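Local coordinates for regulatory protein E2 (Bovine papillomavirus type 1, PDB 2JEX) that probably activates viral DNA replication by binding the E1 protein and regulates viral transcription, here represented by its N-terminal transactivation domain, at residues R115-E120 / S171-E176. The protein carries 1 engineered substitution. Residues are numbered along the deposited sequence; the frame is centred on the assembly and turned at random.
Engineered in segment 171-176: Ala172 (natural residue Arg).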
ATOM      1  N   ARG A 115     -12.273   2.550  -4.483  1.00 67.52           N
ATOM      2  CA  ARG A 115     -13.720   2.361  -4.453  1.00 68.15           C
ATOM      3  C   ARG A 115     -14.086   1.060  -3.763  1.00 68.61           C
ATOM      4  O   ARG A 115     -13.262   0.152  -3.648  1.00 68.63           O
ATOM      5  CB  ARG A 115     -14.329   2.425  -5.858  1.00 68.12           C
ATOM      6  CG  ARG A 115     -14.069   1.210  -6.701  1.00 66.99           C
ATOM      7  CD  ARG A 115     -14.450   1.493  -8.125  1.00 59.86           C
ATOM      8  NE  ARG A 115     -14.297   0.305  -8.953  1.00 61.20           N
ATOM      9  CZ  ARG A 115     -13.188  -0.019  -9.609  1.00 64.63           C
ATOM     10  NH1 ARG A 115     -12.101   0.748  -9.533  1.00 68.96           N
ATOM     11  NH2 ARG A 115     -13.164  -1.119 -10.346  1.00 66.00           N
ATOM     12  N   VAL A 116     -15.328   0.976  -3.305  1.00 69.19           N
ATOM     13  CA  VAL A 116     -15.777  -0.202  -2.577  1.00 69.37           C
ATOM     14  C   VAL A 116     -16.535  -1.163  -3.492  1.00 69.33           C
ATOM     15  O   VAL A 116     -17.477  -0.781  -4.190  1.00 68.99           O
ATOM     16  CB  VAL A 116     -16.608   0.181  -1.307  1.00 69.76           C
ATOM     17  CG1 VAL A 116     -17.172  -1.053  -0.631  1.00 68.74           C
ATOM     18  CG2 VAL A 116     -15.738   0.981  -0.311  1.00 69.88           C
ATOM     19  N   VAL A 117     -16.091  -2.414  -3.484  1.00 69.42           N
ATOM     20  CA  VAL A 117     -16.815  -3.508  -4.121  1.00 69.29           C
ATOM     21  C   VAL A 117     -17.586  -4.287  -3.039  1.00 69.40           C
ATOM     22  O   VAL A 117     -17.035  -4.623  -1.987  1.00 68.71           O
ATOM     23  CB  VAL A 117     -15.841  -4.402  -4.940  1.00 69.25           C
ATOM     24  CG1 VAL A 117     -16.509  -5.674  -5.415  1.00 69.90           C
ATOM     25  CG2 VAL A 117     -15.318  -3.620  -6.150  1.00 68.67           C
ATOM     26  N   GLU A 118     -18.868  -4.529  -3.289  1.00 69.70           N
ATOM     27  CA  GLU A 118     -19.717  -5.245  -2.337  1.00 71.28           C
ATOM     28  C   GLU A 118     -20.108  -6.626  -2.850  1.00 69.83           C
ATOM     29  O   GLU A 118     -20.574  -6.767  -3.981  1.00 69.13           O
ATOM     30  CB  GLU A 118     -20.986  -4.449  -1.998  1.00 70.60           C
ATOM     31  CG  GLU A 118     -21.838  -5.137  -0.922  1.00 73.70           C
ATOM     32  CD  GLU A 118     -23.188  -4.465  -0.671  1.00 75.80           C
ATOM     33  OE1 GLU A 118     -23.538  -4.322   0.526  1.00 88.04           O
ATOM     34  OE2 GLU A 118     -23.896  -4.091  -1.647  1.00 80.71           O
ATOM     35  N   VAL A 119     -19.906  -7.639  -2.013  1.00 69.19           N
ATOM     36  CA  VAL A 119     -20.287  -9.007  -2.360  1.00 69.51           C
ATOM     37  C   VAL A 119     -21.379  -9.503  -1.413  1.00 69.50           C
ATOM     38  O   VAL A 119     -21.242  -9.422  -0.191  1.00 69.57           O
ATOM     39  CB  VAL A 119     -19.078  -9.985  -2.380  1.00 68.92           C
ATOM     40  CG1 VAL A 119     -19.521 -11.376  -2.840  1.00 69.08           C
ATOM     41  CG2 VAL A 119     -18.004  -9.477  -3.316  1.00 69.30           C
ATOM     42  N   GLU A 120     -22.460  -9.999  -1.995  1.00 69.15           N
ATOM     43  CA  GLU A 120     -23.585 -10.542  -1.244  1.00 69.74           C
ATOM     44  C   GLU A 120     -23.599 -12.050  -1.442  1.00 70.10           C
ATOM     45  O   GLU A 120     -23.524 -12.535  -2.570  1.00 69.70           O
ATOM     46  CB  GLU A 120     -24.898  -9.918  -1.727  1.00 69.28           C
ATOM     47  CG  GLU A 120     -26.142 -10.404  -1.000  1.00 68.99           C
ATOM     48  CD  GLU A 120     -27.394 -10.288  -1.859  1.00 71.54           C
ATOM     49  OE1 GLU A 120     -27.558 -11.108  -2.787  1.00 76.39           O
ATOM     50  OE2 GLU A 120     -28.217  -9.385  -1.608  1.00 69.96           O
ATOM     51  N   SER A 171      -7.440 -11.973  -6.224  1.00 71.67           N
ATOM     52  CA  SER A 171      -8.424 -12.459  -5.274  1.00 71.96           C
ATOM     53  C   SER A 171      -9.444 -13.305  -6.025  1.00 72.00           C
ATOM     54  O   SER A 171      -9.732 -13.053  -7.205  1.00 72.98           O
ATOM     55  CB  SER A 171      -9.105 -11.278  -4.592  1.00 72.24           C
ATOM     56  OG  SER A 171      -9.645 -11.635  -3.334  1.00 74.25           O
ATOM     57  N   ALA A 172      -9.959 -14.336  -5.366  1.00 71.42           N
ATOM     58  CA  ALA A 172     -10.999 -15.171  -5.952  1.00 70.89           C
ATOM     59  C   ALA A 172     -12.227 -15.134  -5.060  1.00 70.41           C
ATOM     60  O   ALA A 172     -12.140 -15.451  -3.875  1.00 70.95           O
ATOM     61  CB  ALA A 172     -10.501 -16.598  -6.114  1.00 70.82           C
ATOM     62  N   PHE A 173     -13.370 -14.758  -5.620  1.00 69.72           N
ATOM     63  CA  PHE A 173     -14.598 -14.694  -4.824  1.00 69.78           C
ATOM     64  C   PHE A 173     -15.126 -16.071  -4.399  1.00 69.69           C
ATOM     65  O   PHE A 173     -15.857 -16.189  -3.414  1.00 70.04           O
ATOM     66  CB  PHE A 173     -15.686 -13.867  -5.523  1.00 69.44           C
ATOM     67  CG  PHE A 173     -15.398 -12.391  -5.570  1.00 68.30           C
ATOM     68  CD1 PHE A 173     -14.883 -11.726  -4.456  1.00 69.77           C
ATOM     69  CD2 PHE A 173     -15.657 -11.661  -6.723  1.00 68.91           C
ATOM     70  CE1 PHE A 173     -14.617 -10.355  -4.498  1.00 67.07           C
ATOM     71  CE2 PHE A 173     -15.397 -10.299  -6.775  1.00 69.73           C
ATOM     72  CZ  PHE A 173     -14.876  -9.645  -5.653  1.00 67.97           C
ATOM     73  N   GLY A 174     -14.741 -17.106  -5.136  1.00 70.04           N
ATOM     74  CA  GLY A 174     -15.093 -18.470  -4.781  1.00 69.48           C
ATOM     75  C   GLY A 174     -14.438 -18.899  -3.489  1.00 69.40           C
ATOM     76  O   GLY A 174     -14.995 -19.712  -2.756  1.00 69.21           O
ATOM     77  N   ASP A 175     -13.248 -18.358  -3.217  1.00 69.57           N
ATOM     78  CA  ASP A 175     -12.573 -18.570  -1.937  1.00 70.04           C
ATOM     79  C   ASP A 175     -13.263 -17.784  -0.812  1.00 69.49           C
ATOM     80  O   ASP A 175     -13.269 -18.218   0.335  1.00 70.56           O
ATOM     81  CB  ASP A 175     -11.079 -18.201  -2.018  1.00 70.52           C
ATOM     82  CG  ASP A 175     -10.253 -19.175  -2.894  1.00 74.52           C
ATOM     83  OD1 ASP A 175      -9.338 -18.689  -3.597  1.00 80.26           O
ATOM     84  OD2 ASP A 175     -10.493 -20.409  -2.881  1.00 76.82           O
ATOM     85  N   GLU A 176     -13.837 -16.626  -1.141  1.00 68.60           N
ATOM     86  CA  GLU A 176     -14.601 -15.831  -0.171  1.00 67.67           C
ATOM     87  C   GLU A 176     -15.928 -16.500   0.192  1.00 67.91           C
ATOM     88  O   GLU A 176     -16.291 -16.570   1.367  1.00 67.63           O
ATOM     89  CB  GLU A 176     -14.830 -14.412  -0.687  1.00 67.25           C
ATOM     90  CG  GLU A 176     -13.542 -13.599  -0.868  1.00 68.74           C
ATOM     91  CD  GLU A 176     -12.712 -13.468   0.417  1.00 70.63           C
ATOM     92  OE1 GLU A 176     -11.615 -14.068   0.479  1.00 73.26           O
ATOM     93  OE2 GLU A 176     -13.149 -12.778   1.362  1.00 69.08           O
TER
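Val119 and Phe173 have the nearest pair of CA atoms, 8.4 Å apart, between strand segment 115-120 and segment 171-176, which runs from a loop into helix 173-180. No hydrogen bond crosses at that spacing, and the two segments meet through side chains alone, burying 109 Å² in total. The first turn, around 173-176, is weakly bonded: Ala172, an engineered residue (arginine in nature), offers its carbonyl O to weak bonds from the N atoms of Asp175 and Glu176.

On the strand, Val117 and Val119, two residues apart, direct their CB atoms toward the helix start, whereas Glu118 between them turns away. Val119 makes the principal contact. Its CG2 sits over one face of the Phe173 ring, 4.0 Å from the centroid and 22° off the normal, which meets the criteria for a CH-pi interaction. Val119 CG2 is displaced toward the rim and comes nearest at Phe173 CE1, 3.7 Å away. At chi1 -176° Val119 CG1 lies anti to the backbone N, which leaves CG2 beside that N and anti to the carbonyl carbon, where it meets the ring.

Through Phe173, helix 173-180 packs on strand 110-120 of the large antiparallel sheet in the E2 transactivation domain. The helix occurs in the connection between strands 166-169 and 186-189, and the latter is a direct neighbour of 110-120 in the sheet. Tyr186 and Val188 of that neighbour, with Leu157 from strand 157-161, also touch the Phe173 side chain.

Val117 adds a looser apolar contact, its CG1 approaching Phe173 CZ obliquely at 4.3 Å. All three contacting side chains are buried; Val117 also packs on Val133 and Val188, and Val119 on Tyr131, whose OH hydrogen-bonds Glu176 OE2.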